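Local coordinates for D-alanyl transferase DltD (Enterococcus faecalis, PDB 6O93), which probably transfers D-alanine onto lipoteichoic acid at the cell membrane, a step in building the Gram-positive cell wall, at residues Tyr143-Leu148 with Glu162-Leu167; Val86-Gly91 with Tyr128-Asn133; Asp275-Leu280 with Arg381-Asp386; Ile5-Glu10 with Phe195-Met200; Asn287-Phe292 with Asp363-Gln368. One frame throughout, in Å; residues are numbered along the deposited sequence.

Interaction 1: Tyr143-Leu148 with Glu162-Leu167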
# COMPACT_ATOMS: atom_id res chain seq x y z
N TYR A 143 5.45 -18.18 -7.83
CA TYR A 143 4.17 -17.79 -7.27
C TYR A 143 3.58 -16.60 -8.02
O TYR A 143 2.39 -16.58 -8.32
CB TYR A 143 4.31 -17.45 -5.78
CG TYR A 143 3.01 -16.96 -5.18
CD1 TYR A 143 2.04 -17.85 -4.75
CD2 TYR A 143 2.74 -15.60 -5.08
CE1 TYR A 143 0.84 -17.41 -4.22
CE2 TYR A 143 1.54 -15.15 -4.55
CZ TYR A 143 0.60 -16.06 -4.12
OH TYR A 143 -0.59 -15.62 -3.60
N LEU A 144 4.42 -15.60 -8.34
CA LEU A 144 3.95 -14.48 -9.14
C LEU A 144 3.40 -14.96 -10.48
O LEU A 144 2.33 -14.53 -10.92
CB LEU A 144 5.08 -13.47 -9.36
CG LEU A 144 5.44 -12.57 -8.19
CD1 LEU A 144 6.69 -11.77 -8.52
CD2 LEU A 144 4.29 -11.64 -7.85
N ALA A 145 4.13 -15.85 -11.15
CA ALA A 145 3.68 -16.38 -12.43
C ALA A 145 2.32 -17.05 -12.29
O ALA A 145 1.41 -16.82 -13.10
CB ALA A 145 4.71 -17.36 -12.98
N GLN A 146 2.16 -17.90 -11.27
CA GLN A 146 0.89 -18.60 -11.08
C GLN A 146 -0.26 -17.62 -10.90
O GLN A 146 -1.32 -17.77 -11.52
CB GLN A 146 1.00 -19.54 -9.87
CG GLN A 146 -0.28 -20.30 -9.54
CD GLN A 146 -1.18 -19.56 -8.56
OE1 GLN A 146 -2.33 -19.24 -8.88
NE2 GLN A 146 -0.67 -19.29 -7.37
N ARG A 147 -0.07 -16.60 -10.06
CA ARG A 147 -1.15 -15.66 -9.79
C ARG A 147 -1.48 -14.83 -11.02
O ARG A 147 -2.65 -14.60 -11.33
CB ARG A 147 -0.77 -14.74 -8.62
CG ARG A 147 -0.65 -15.45 -7.28
CD ARG A 147 -2.01 -15.82 -6.70
NE ARG A 147 -2.79 -14.64 -6.33
CZ ARG A 147 -4.03 -14.37 -6.73
NH1 ARG A 147 -4.69 -15.21 -7.52
NH2 ARG A 147 -4.62 -13.25 -6.33
N LEU A 148 -0.46 -14.36 -11.74
CA LEU A 148 -0.70 -13.47 -12.88
C LEU A 148 -1.54 -14.16 -13.95
O LEU A 148 -2.37 -13.51 -14.59
CB LEU A 148 0.63 -12.99 -13.46
CG LEU A 148 1.45 -12.02 -12.61
CD1 LEU A 148 2.71 -11.62 -13.35
CD2 LEU A 148 0.64 -10.80 -12.23
N GLU A 162 2.61 -17.69 -22.18
CA GLU A 162 3.53 -18.78 -22.49
C GLU A 162 4.78 -18.71 -21.61
O GLU A 162 5.28 -19.74 -21.15
CB GLU A 162 3.89 -18.75 -23.97
CG GLU A 162 2.72 -19.06 -24.88
CD GLU A 162 3.02 -18.86 -26.35
OE1 GLU A 162 3.92 -18.06 -26.68
OE2 GLU A 162 2.36 -19.52 -27.18
N THR A 163 5.28 -17.50 -21.37
CA THR A 163 6.45 -17.35 -20.50
C THR A 163 6.12 -17.74 -19.07
O THR A 163 6.90 -18.42 -18.40
CB THR A 163 6.96 -15.91 -20.57
OG1 THR A 163 7.29 -15.57 -21.92
CG2 THR A 163 8.19 -15.73 -19.68
N LEU A 164 4.95 -17.31 -18.56
CA LEU A 164 4.58 -17.64 -17.19
C LEU A 164 4.38 -19.14 -17.02
O LEU A 164 4.60 -19.67 -15.92
CB LEU A 164 3.31 -16.88 -16.79
CG LEU A 164 3.43 -15.36 -16.81
CD1 LEU A 164 2.13 -14.72 -16.37
CD2 LEU A 164 4.58 -14.89 -15.93
N ALA A 165 3.96 -19.84 -18.08
CA ALA A 165 3.81 -21.29 -17.99
C ALA A 165 5.16 -21.96 -17.76
O ALA A 165 5.27 -22.90 -16.97
CB ALA A 165 3.16 -21.83 -19.26
N ASN A 166 6.21 -21.48 -18.45
CA ASN A 166 7.53 -22.06 -18.25
C ASN A 166 8.05 -21.79 -16.84
O ASN A 166 8.67 -22.66 -16.22
CB ASN A 166 8.50 -21.51 -19.30
CG ASN A 166 8.11 -21.88 -20.71
OD1 ASN A 166 7.37 -22.84 -20.93
ND2 ASN A 166 8.62 -21.13 -21.68
N LEU A 167 7.81 -20.58 -16.32
CA LEU A 167 8.23 -20.27 -14.96
C LEU A 167 7.63 -21.26 -13.97
O LEU A 167 8.33 -21.78 -13.09
CB LEU A 167 7.84 -18.84 -14.59
CG LEU A 167 8.93 -17.78 -14.71
CD1 LEU A 167 9.35 -17.58 -16.17
CD2 LEU A 167 8.46 -16.48 -14.09

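Interaction 2: Val86-Gly91 with Tyr128-Asn133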
# COMPACT_ATOMS: atom_id res chain seq x y z
N VAL A 86 5.58 -3.38 -7.86
CA VAL A 86 6.10 -2.03 -7.65
C VAL A 86 7.43 -2.10 -6.92
O VAL A 86 8.41 -1.43 -7.29
CB VAL A 86 5.08 -1.18 -6.88
CG1 VAL A 86 5.69 0.15 -6.46
CG2 VAL A 86 3.83 -0.96 -7.72
N ILE A 87 7.49 -2.91 -5.86
CA ILE A 87 8.72 -3.04 -5.08
C ILE A 87 9.83 -3.64 -5.93
O ILE A 87 10.96 -3.13 -5.97
CB ILE A 87 8.47 -3.88 -3.82
CG1 ILE A 87 7.50 -3.16 -2.88
CG2 ILE A 87 9.78 -4.20 -3.11
CD1 ILE A 87 6.89 -4.05 -1.82
N HIS A 88 9.53 -4.74 -6.63
CA HIS A 88 10.54 -5.39 -7.45
C HIS A 88 11.09 -4.44 -8.50
O HIS A 88 12.30 -4.45 -8.78
CB HIS A 88 9.95 -6.63 -8.12
CG HIS A 88 10.92 -7.37 -8.99
ND1 HIS A 88 11.74 -8.37 -8.51
CD2 HIS A 88 11.23 -7.22 -10.30
CE1 HIS A 88 12.50 -8.83 -9.49
NE2 HIS A 88 12.21 -8.15 -10.59
N SER A 89 10.23 -3.60 -9.09
CA SER A 89 10.67 -2.71 -10.15
C SER A 89 11.61 -1.62 -9.65
O SER A 89 12.30 -1.00 -10.46
CB SER A 89 9.46 -2.07 -10.84
OG SER A 89 8.80 -1.17 -9.97
N MET A 90 11.64 -1.37 -8.34
CA MET A 90 12.57 -0.38 -7.81
C MET A 90 14.00 -0.88 -7.84
O MET A 90 14.94 -0.07 -7.89
CB MET A 90 12.16 0.00 -6.38
CG MET A 90 10.87 0.79 -6.30
SD MET A 90 10.39 1.19 -4.62
CE MET A 90 8.96 2.22 -4.93
N GLY A 91 14.20 -2.19 -7.81
CA GLY A 91 15.54 -2.73 -7.87
C GLY A 91 16.41 -2.23 -6.73
O GLY A 91 15.97 -2.14 -5.58
N TYR A 128 7.12 -6.79 -17.67
CA TYR A 128 8.08 -7.15 -18.72
C TYR A 128 9.51 -6.99 -18.24
O TYR A 128 10.38 -7.82 -18.54
CB TYR A 128 7.84 -6.31 -19.97
CG TYR A 128 6.73 -6.81 -20.88
CD1 TYR A 128 5.76 -7.70 -20.43
CD2 TYR A 128 6.66 -6.39 -22.20
CE1 TYR A 128 4.76 -8.15 -21.27
CE2 TYR A 128 5.67 -6.83 -23.05
CZ TYR A 128 4.72 -7.71 -22.58
OH TYR A 128 3.73 -8.15 -23.43
N GLN A 129 9.80 -5.91 -17.51
CA GLN A 129 11.13 -5.71 -16.96
C GLN A 129 11.53 -6.87 -16.05
O GLN A 129 12.66 -7.36 -16.11
CB GLN A 129 11.20 -4.39 -16.19
CG GLN A 129 12.56 -4.08 -15.59
CD GLN A 129 12.49 -2.95 -14.58
OE1 GLN A 129 11.55 -2.87 -13.79
NE2 GLN A 129 13.49 -2.08 -14.60
N TRP A 130 10.60 -7.32 -15.21
CA TRP A 130 10.87 -8.43 -14.30
C TRP A 130 11.28 -9.68 -15.08
O TRP A 130 12.26 -10.35 -14.73
CB TRP A 130 9.64 -8.68 -13.43
CG TRP A 130 9.53 -10.06 -12.84
CD1 TRP A 130 10.43 -10.68 -12.01
CD2 TRP A 130 8.44 -10.98 -13.01
NE1 TRP A 130 9.96 -11.93 -11.66
CE2 TRP A 130 8.75 -12.14 -12.26
CE3 TRP A 130 7.24 -10.94 -13.72
CZ2 TRP A 130 7.90 -13.24 -12.22
CZ3 TRP A 130 6.40 -12.04 -13.67
CH2 TRP A 130 6.73 -13.17 -12.92
N LEU A 131 10.54 -10.01 -16.14
CA LEU A 131 10.85 -11.22 -16.90
C LEU A 131 12.10 -11.06 -17.75
O LEU A 131 12.85 -12.03 -17.93
CB LEU A 131 9.66 -11.59 -17.79
CG LEU A 131 8.39 -11.98 -17.03
CD1 LEU A 131 7.21 -12.09 -17.97
CD2 LEU A 131 8.59 -13.28 -16.27
N ALA A 132 12.36 -9.85 -18.26
CA ALA A 132 13.53 -9.65 -19.11
C ALA A 132 14.83 -9.83 -18.33
O ALA A 132 15.82 -10.34 -18.87
CB ALA A 132 13.48 -8.26 -19.74
N ASN A 133 14.85 -9.43 -17.06
CA ASN A 133 16.05 -9.46 -16.24
C ASN A 133 16.15 -10.71 -15.39
O ASN A 133 17.07 -10.82 -14.56
CB ASN A 133 16.11 -8.22 -15.35
CG ASN A 133 16.15 -6.93 -16.14
OD1 ASN A 133 16.72 -6.87 -17.23
ND2 ASN A 133 15.53 -5.89 -15.60
O HOH W 1 13.79 -9.52 -12.53

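Interaction 3: Asp275-Leu280 with Arg381-Asp386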
# COMPACT_ATOMS: atom_id res chain seq x y z
N ASP A 275 -0.40 -13.26 -1.77
CA ASP A 275 0.09 -12.07 -2.47
C ASP A 275 0.88 -11.18 -1.53
O ASP A 275 1.87 -10.56 -1.93
CB ASP A 275 -1.09 -11.31 -3.08
CG ASP A 275 -1.83 -12.10 -4.13
OD1 ASP A 275 -1.35 -13.20 -4.49
OD2 ASP A 275 -2.89 -11.63 -4.59
N PHE A 276 0.45 -11.10 -0.27
CA PHE A 276 1.20 -10.36 0.74
C PHE A 276 2.58 -10.97 0.94
O PHE A 276 3.57 -10.25 1.10
CB PHE A 276 0.41 -10.33 2.04
CG PHE A 276 1.09 -9.58 3.15
CD1 PHE A 276 1.55 -8.29 2.95
CD2 PHE A 276 1.25 -10.16 4.40
CE1 PHE A 276 2.17 -7.59 3.97
CE2 PHE A 276 1.86 -9.46 5.42
CZ PHE A 276 2.32 -8.18 5.21
N GLN A 277 2.66 -12.30 0.94
CA GLN A 277 3.95 -12.97 1.04
C GLN A 277 4.86 -12.57 -0.11
O GLN A 277 6.08 -12.42 0.07
CB GLN A 277 3.75 -14.49 1.06
CG GLN A 277 5.04 -15.29 1.17
CD GLN A 277 5.77 -15.03 2.48
OE1 GLN A 277 5.28 -14.31 3.35
NE2 GLN A 277 6.96 -15.61 2.62
N ALA A 278 4.29 -12.39 -1.31
CA ALA A 278 5.10 -11.97 -2.45
C ALA A 278 5.76 -10.62 -2.18
O ALA A 278 6.94 -10.43 -2.50
CB ALA A 278 4.25 -11.91 -3.71
N ALA A 279 5.02 -9.68 -1.60
CA ALA A 279 5.60 -8.38 -1.27
C ALA A 279 6.66 -8.51 -0.19
O ALA A 279 7.68 -7.81 -0.23
CB ALA A 279 4.49 -7.41 -0.84
N LEU A 280 6.44 -9.40 0.78
CA LEU A 280 7.41 -9.58 1.86
C LEU A 280 8.72 -10.15 1.33
O LEU A 280 9.80 -9.72 1.75
CB LEU A 280 6.83 -10.50 2.93
CG LEU A 280 5.63 -9.96 3.71
CD1 LEU A 280 5.07 -11.04 4.63
CD2 LEU A 280 6.01 -8.71 4.49
N ARG A 381 6.64 -21.41 2.47
CA ARG A 381 5.39 -22.11 2.71
C ARG A 381 4.23 -21.16 2.98
O ARG A 381 3.07 -21.58 2.91
CB ARG A 381 5.58 -23.08 3.88
CG ARG A 381 6.63 -24.14 3.59
CD ARG A 381 6.90 -25.05 4.78
NE ARG A 381 7.36 -24.31 5.95
CZ ARG A 381 7.85 -24.87 7.05
NH1 ARG A 381 7.94 -26.19 7.14
NH2 ARG A 381 8.24 -24.11 8.07
N PHE A 382 4.51 -19.88 3.25
CA PHE A 382 3.44 -18.89 3.37
C PHE A 382 2.79 -18.57 2.03
O PHE A 382 1.78 -17.86 2.01
CB PHE A 382 3.98 -17.61 4.01
CG PHE A 382 4.16 -17.71 5.51
CD1 PHE A 382 3.06 -17.65 6.35
CD2 PHE A 382 5.42 -17.84 6.06
CE1 PHE A 382 3.22 -17.74 7.73
CE2 PHE A 382 5.59 -17.92 7.44
CZ PHE A 382 4.49 -17.87 8.27
N TYR A 383 3.35 -19.06 0.92
CA TYR A 383 2.69 -18.94 -0.38
C TYR A 383 1.57 -19.95 -0.57
O TYR A 383 0.72 -19.77 -1.45
CB TYR A 383 3.70 -19.14 -1.51
CG TYR A 383 4.62 -17.97 -1.80
CD1 TYR A 383 4.11 -16.68 -1.97
CD2 TYR A 383 5.99 -18.15 -1.93
CE1 TYR A 383 4.95 -15.62 -2.24
CE2 TYR A 383 6.83 -17.09 -2.21
CZ TYR A 383 6.31 -15.83 -2.36
OH TYR A 383 7.14 -14.78 -2.63
N GLN A 384 1.54 -21.01 0.24
CA GLN A 384 0.69 -22.16 -0.04
C GLN A 384 -0.76 -21.88 0.32
O GLN A 384 -1.09 -21.04 1.15
CB GLN A 384 1.20 -23.38 0.74
CG GLN A 384 2.58 -23.84 0.33
CD GLN A 384 3.09 -24.99 1.17
OE1 GLN A 384 2.43 -25.42 2.12
NE2 GLN A 384 4.26 -25.51 0.82
N THR A 385 -1.65 -22.64 -0.34
CA THR A 385 -3.08 -22.51 -0.09
C THR A 385 -3.44 -22.83 1.35
O THR A 385 -4.39 -22.26 1.89
CB THR A 385 -3.86 -23.42 -1.04
OG1 THR A 385 -3.70 -22.96 -2.39
CG2 THR A 385 -5.34 -23.45 -0.68
N ASP A 386 -2.71 -23.75 2.00
CA ASP A 386 -3.05 -24.10 3.37
C ASP A 386 -2.81 -22.94 4.33
O ASP A 386 -3.46 -22.86 5.37
CB ASP A 386 -2.28 -25.35 3.81
CG ASP A 386 -0.77 -25.15 3.82
OD1 ASP A 386 -0.28 -24.19 3.19
OD2 ASP A 386 -0.08 -25.96 4.47

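Interaction 4: Ile5-Glu10 with Phe195-Met200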
# COMPACT_ATOMS: atom_id res chain seq x y z
N ILE A 5 11.81 19.34 -19.74
CA ILE A 5 10.95 18.48 -18.93
C ILE A 5 11.87 17.49 -18.22
O ILE A 5 12.31 16.50 -18.81
CB ILE A 5 9.89 17.77 -19.77
CG1 ILE A 5 9.02 18.80 -20.50
CG2 ILE A 5 9.02 16.87 -18.89
CD1 ILE A 5 7.99 18.19 -21.44
N ASN A 6 12.16 17.75 -16.95
CA ASN A 6 13.12 16.97 -16.18
C ASN A 6 12.35 16.14 -15.15
O ASN A 6 12.00 16.64 -14.08
CB ASN A 6 14.15 17.88 -15.52
CG ASN A 6 15.20 17.12 -14.74
OD1 ASN A 6 15.26 15.89 -14.80
ND2 ASN A 6 16.03 17.84 -14.00
N LEU A 7 12.11 14.87 -15.48
CA LEU A 7 11.31 14.01 -14.61
C LEU A 7 11.98 13.74 -13.28
O LEU A 7 11.29 13.37 -12.32
CB LEU A 7 11.02 12.68 -15.31
CG LEU A 7 9.91 12.69 -16.36
CD1 LEU A 7 10.31 13.49 -17.59
CD2 LEU A 7 9.54 11.27 -16.74
N THR A 8 13.30 13.91 -13.18
CA THR A 8 14.03 13.63 -11.96
C THR A 8 14.43 14.89 -11.21
O THR A 8 15.24 14.81 -10.27
CB THR A 8 15.28 12.79 -12.26
OG1 THR A 8 16.09 13.47 -13.23
CG2 THR A 8 14.89 11.42 -12.80
N SER A 9 13.90 16.05 -11.60
CA SER A 9 14.22 17.28 -10.89
C SER A 9 13.71 17.20 -9.45
O SER A 9 12.80 16.44 -9.12
CB SER A 9 13.60 18.48 -11.59
OG SER A 9 12.19 18.53 -11.38
N GLU A 10 14.33 18.02 -8.59
CA GLU A 10 13.93 18.06 -7.19
C GLU A 10 12.46 18.43 -7.05
O GLU A 10 11.73 17.82 -6.26
CB GLU A 10 14.81 19.06 -6.44
CG GLU A 10 14.48 19.22 -4.96
CD GLU A 10 15.39 20.23 -4.27
OE1 GLU A 10 16.37 20.68 -4.90
OE2 GLU A 10 15.11 20.58 -3.11
N PHE A 195 4.97 10.01 -20.86
CA PHE A 195 3.58 10.08 -20.43
C PHE A 195 3.36 9.84 -18.94
O PHE A 195 2.22 9.98 -18.48
CB PHE A 195 2.74 9.05 -21.21
CG PHE A 195 2.79 9.24 -22.70
CD1 PHE A 195 2.78 10.50 -23.26
CD2 PHE A 195 2.84 8.14 -23.54
CE1 PHE A 195 2.82 10.67 -24.64
CE2 PHE A 195 2.88 8.30 -24.92
CZ PHE A 195 2.87 9.57 -25.46
N SER A 196 4.40 9.51 -18.17
CA SER A 196 4.19 9.14 -16.77
C SER A 196 3.71 10.29 -15.91
O SER A 196 3.26 10.05 -14.78
CB SER A 196 5.48 8.57 -16.17
OG SER A 196 6.49 9.56 -16.09
N GLN A 197 3.78 11.53 -16.39
CA GLN A 197 3.31 12.68 -15.62
C GLN A 197 1.91 13.13 -16.02
O GLN A 197 1.36 14.03 -15.38
CB GLN A 197 4.29 13.86 -15.77
CG GLN A 197 5.66 13.58 -15.18
CD GLN A 197 6.63 14.73 -15.37
OE1 GLN A 197 7.28 14.84 -16.41
NE2 GLN A 197 6.75 15.58 -14.36
N ILE A 198 1.32 12.52 -17.05
CA ILE A 198 -0.05 12.87 -17.43
C ILE A 198 -0.99 12.47 -16.30
O ILE A 198 -0.94 11.34 -15.80
CB ILE A 198 -0.42 12.18 -18.75
CG1 ILE A 198 0.42 12.77 -19.90
CG2 ILE A 198 -1.91 12.35 -19.04
CD1 ILE A 198 0.24 12.06 -21.23
N GLY A 199 -1.84 13.41 -15.89
CA GLY A 199 -2.77 13.17 -14.81
C GLY A 199 -2.21 13.34 -13.42
O GLY A 199 -2.96 13.23 -12.45
N MET A 200 -0.91 13.60 -13.28
CA MET A 200 -0.33 13.83 -11.96
C MET A 200 -0.87 15.13 -11.39
O MET A 200 -0.67 16.20 -11.98
CB MET A 200 1.19 13.87 -12.03
CG MET A 200 1.87 14.00 -10.66
SD MET A 200 3.55 14.66 -10.74
CE MET A 200 4.38 13.35 -11.64
O HOH W 2 9.00 16.99 -14.53

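Interaction 5: Asn287-Phe292 with Asp363-Gln368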
# COMPACT_ATOMS: atom_id res chain seq x y z
N ASN A 287 16.79 -6.28 1.45
CA ASN A 287 17.20 -5.84 2.78
C ASN A 287 16.50 -4.53 3.16
O ASN A 287 17.13 -3.61 3.69
CB ASN A 287 18.72 -5.70 2.86
CG ASN A 287 19.21 -5.50 4.28
OD1 ASN A 287 19.79 -4.46 4.61
ND2 ASN A 287 18.98 -6.49 5.13
N VAL A 288 15.21 -4.45 2.89
CA VAL A 288 14.42 -3.26 3.18
C VAL A 288 13.88 -3.36 4.60
O VAL A 288 13.23 -4.35 4.96
CB VAL A 288 13.27 -3.10 2.16
CG1 VAL A 288 12.54 -1.78 2.40
CG2 VAL A 288 13.80 -3.18 0.74
N ASP A 289 14.14 -2.33 5.39
CA ASP A 289 13.58 -2.21 6.73
C ASP A 289 12.20 -1.57 6.62
O ASP A 289 12.05 -0.50 6.03
CB ASP A 289 14.50 -1.37 7.62
CG ASP A 289 14.19 -1.52 9.10
OD1 ASP A 289 13.36 -2.38 9.47
OD2 ASP A 289 14.80 -0.78 9.90
N VAL A 290 11.18 -2.24 7.17
CA VAL A 290 9.79 -1.89 6.88
C VAL A 290 9.01 -1.75 8.18
O VAL A 290 9.12 -2.60 9.08
CB VAL A 290 9.13 -2.94 5.97
CG1 VAL A 290 7.72 -2.51 5.59
CG2 VAL A 290 9.98 -3.18 4.73
N LEU A 291 8.20 -0.70 8.26
CA LEU A 291 7.21 -0.54 9.31
C LEU A 291 5.84 -0.88 8.73
O LEU A 291 5.39 -0.22 7.78
CB LEU A 291 7.23 0.87 9.88
CG LEU A 291 6.10 1.22 10.86
CD1 LEU A 291 6.15 0.33 12.10
CD2 LEU A 291 6.16 2.68 11.23
N PHE A 292 5.18 -1.88 9.30
CA PHE A 292 3.85 -2.30 8.87
C PHE A 292 2.80 -1.68 9.78
O PHE A 292 2.95 -1.67 11.01
CB PHE A 292 3.73 -3.82 8.87
CG PHE A 292 4.65 -4.50 7.89
CD1 PHE A 292 5.94 -4.84 8.25
CD2 PHE A 292 4.22 -4.78 6.61
CE1 PHE A 292 6.79 -5.45 7.35
CE2 PHE A 292 5.06 -5.40 5.70
CZ PHE A 292 6.35 -5.73 6.07
N ASP A 363 7.91 8.20 12.42
CA ASP A 363 9.03 9.07 12.77
C ASP A 363 10.01 8.35 13.69
O ASP A 363 11.23 8.40 13.46
CB ASP A 363 8.51 10.35 13.43
CG ASP A 363 9.53 11.47 13.42
OD1 ASP A 363 9.93 11.88 12.31
OD2 ASP A 363 9.94 11.93 14.51
N GLU A 364 9.51 7.69 14.73
CA GLU A 364 10.38 6.92 15.60
C GLU A 364 11.11 5.83 14.82
O GLU A 364 12.30 5.58 15.05
CB GLU A 364 9.57 6.30 16.75
CG GLU A 364 8.97 7.32 17.72
CD GLU A 364 8.08 6.67 18.76
OE1 GLU A 364 7.87 5.44 18.69
OE2 GLU A 364 7.59 7.39 19.66
N PHE A 365 10.40 5.19 13.88
CA PHE A 365 11.01 4.15 13.06
C PHE A 365 12.13 4.72 12.19
O PHE A 365 13.17 4.07 12.00
CB PHE A 365 9.92 3.50 12.21
CG PHE A 365 10.43 2.70 11.04
CD1 PHE A 365 11.03 1.47 11.22
CD2 PHE A 365 10.26 3.17 9.75
CE1 PHE A 365 11.49 0.74 10.14
CE2 PHE A 365 10.71 2.44 8.66
CZ PHE A 365 11.32 1.22 8.86
N MET A 366 11.94 5.93 11.66
CA MET A 366 12.96 6.53 10.81
C MET A 366 14.21 6.90 11.60
O MET A 366 15.31 6.97 11.03
CB MET A 366 12.40 7.76 10.10
CG MET A 366 11.33 7.43 9.07
SD MET A 366 11.92 6.32 7.78
CE MET A 366 13.24 7.30 7.08
N LYS A 367 14.07 7.15 12.90
CA LYS A 367 15.22 7.46 13.74
C LYS A 367 15.90 6.21 14.29
O LYS A 367 17.02 6.31 14.81
CB LYS A 367 14.78 8.36 14.91
CG LYS A 367 14.22 9.70 14.46
CD LYS A 367 13.72 10.52 15.64
CE LYS A 367 13.16 11.85 15.18
NZ LYS A 367 12.64 12.66 16.33
N GLN A 368 15.26 5.05 14.20
CA GLN A 368 15.90 3.82 14.65
C GLN A 368 17.22 3.62 13.91
O GLN A 368 17.30 3.90 12.70
CB GLN A 368 14.98 2.62 14.43
CG GLN A 368 13.76 2.59 15.34
CD GLN A 368 12.81 1.44 15.04
OE1 GLN A 368 13.14 0.51 14.30
NE2 GLN A 368 11.61 1.49 15.62
O HOH W 3 14.40 -0.85 12.49

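Interaction 1: Tyr143-Leu148 with Glu162-Leu167
Ala145 and Leu164 meet at a helix-helix crossing, where 139-148 and 158-168 pass with their N-to-C directions 137° apart over the short segments. The axes come within 8.6 Å, and a small residue suits the crossing: the single methyl of Ala145 points at the second helix and is met there by two leucines. Leu164 reaches over it with one branch, its CD2 lying 3.8 Å from Ala145 CB. The other branch goes to the next turn, where Leu164 CD1 rests 3.7 Å from Leu148 CB. The first torsion of Leu164 (chi1 -62°) sets CG anti to the carbonyl carbon, and chi2 (-179°) then turns one methyl to each residue. Leu167, one turn further on, meets the same alanine methyl with its own CB. All four residues are buried, which suits their aliphatic side chains. Ala145 CB also sits 3.7 Å from the carbonyl oxygen Leu164 O, a van der Waals contact with the backbone itself.

Interaction 2: Val86-Gly91 with Tyr128-Asn133
His88 and Trp130 make a T-shaped pair: the edge of the indole five-membered ring is directed at the face of the imidazole. The planes stand at 83°, centroids 4.8 Å apart, with His88 NE2 and Trp130 CD1 nearest at 3.4 Å. With His88 CG anti to the backbone N (chi1 -180°), the imidazole extends to the indole. Beside them Gln129 OE1, bonded to Asn28, lies 3.7 Å from Ser89 CB. A water in the imidazole plane, 2.9 Å from His88 NE2, donates to Trp130 O. Imidazole suits this place, offering a face to the indole and nitrogens at its rim. In the next shell His88 ND1 is hydrogen-bonded to Gln282 and Trp130 NE1 to Asp141, which would limit the rotation of both rings. Ser89 OG donates to Val86 O (2.7 Å) and also bonds to Lys31. Helix 80-90 thus stands between helix 124-132 and the central sheet, its Val86 and Met90 on Phe44 of strand 40-44, and Trp130 also touches Leu164 and Leu167 of helix 158-168.

Interaction 3: Asp275-Leu280 with Arg381-Asp386
Gln277 of helix 272-285 and Tyr383 of a short 3-10 segment form a CH-pi contact that ties the C-terminal part of the chain to a helix flanking the parallel sheet. The CG of Gln277 stands over one face of the phenol, 3.7 Å from its centroid and 21° off the ring normal. Glutamine suits this site because its methylenes can lie on a ring while its amide bonds elsewhere; the chain bends at chi2 (63°), which turns the amide from the phenol to the CB of Phe382. Van der Waals contacts follow: Gln277 CD lies 3.5 Å from Phe382 CB, and the tyrosine edge runs along the backbone of Ala278, whose methyl adds only a longer contact, Ala278 CB to Tyr383 CE1 at 4.1 Å. The polar groups bond outside. Gln326 and Gln322 hold the two ends of the buried Gln277 amide, Glu281 bonds to the tyrosine hydroxyl, and Tyr143 stacks with the Tyr383 ring. At the ring's rim, Tyr383 CE1 approaches Ala278 N to 3.4 Å.

Interaction 4: Ile5-Glu10 with Phe195-Met200
Two surface loops built of beta turns meet here, Leu7 of the N-terminal loop lying against Gln197 and Ser196 of the loop after helix 175-195. The glutamine amide touches the branch point of Leu7, with Leu7 CG 3.4 Å from Gln197 OE1. One methyl reaches the serine instead, Leu7 CD2 lying 3.6 Å from Ser196 OG, which is hydrogen-bonded to Asp192 O. Buried Leu7 suits this place, its branched aliphatic end meeting the amide oxygen, the serine and Ile30 of helix 29-36. Ile5 borders the patch on its exposed side, CG2 passing 3.6 Å from Gln197 OE1. Asn6 begins a type I turn ending at Ser9, the N-cap of helix 10-17, and closes an Asx turn in which Thr8 N donates to Asn6 OD1. In 195-200, a type I turn runs into a type II turn, with Gly199 at a positive phi that glycine readily accepts. The extended glutamine spans the loops: a water accepts from Gln197 NE2 at 2.7 Å and donates weakly to Asn6 O.

Interaction 5: Asn287-Phe292 with Asp363-Gln368
Phe365 packs its ring against strand 289-294, and the tight part of the contact is where Leu291 meets it. The CB of Leu291 stands almost over the middle of the ring, 3.8 Å from the centroid and only 11° off the normal, a CH-pi contact. The same face is approached by the backbone, with Leu291 N 3.7 Å from Phe365 CZ. The ring reaches this far because CG lies anti to the helix backbone N (chi1 163°), sending the flat, apolar phenyl, suited to lying on a strand, outward from helix 352-367. Near the ring plane, Asp289 O meets Phe365 CZ at 3.4 Å. The setting is the layered alpha/beta architecture of the SGNH hydrolase clan, in which helices cover a parallel sheet; the short strand and helix segments run nearly antiparallel. Lys98 of the neighbouring strand adds a cation-pi contact to the ring. Towards the partly exposed Asp289 the contact is more open to solvent: the carboxylate lies alongside the ring, pointing the other way, with OD2 3.7 Å from Phe365 CE1 and the two planes 70° apart. Beyond it a water donates to Asp289 OD2 and to OE1 of exposed, poorly ordered Gln368.

From the N terminus, interaction 4 opens first, joining residues 5-10 to the loop after helix 175-195, and closes after interactions 2 and 1, which it encloses. Those two follow in series: 86-91 with 128-133 brings helix 80-90 to helix 124-132, then 143-148 with 162-167 pairs the next helices. They share Trp130, which packs on Leu144 and Leu148 as well. Interaction 3 opens afterwards and closes near the C terminus, with interaction 5 lying within its span; Phe276 and Leu280 pack on Phe292 between them. Interaction 1 reaches interaction 3 through Asp275, in a salt bridge with Arg147 and a probable hydrogen bond with Tyr143. No pair of loops crosses; interaction 4 stands apart from the rest.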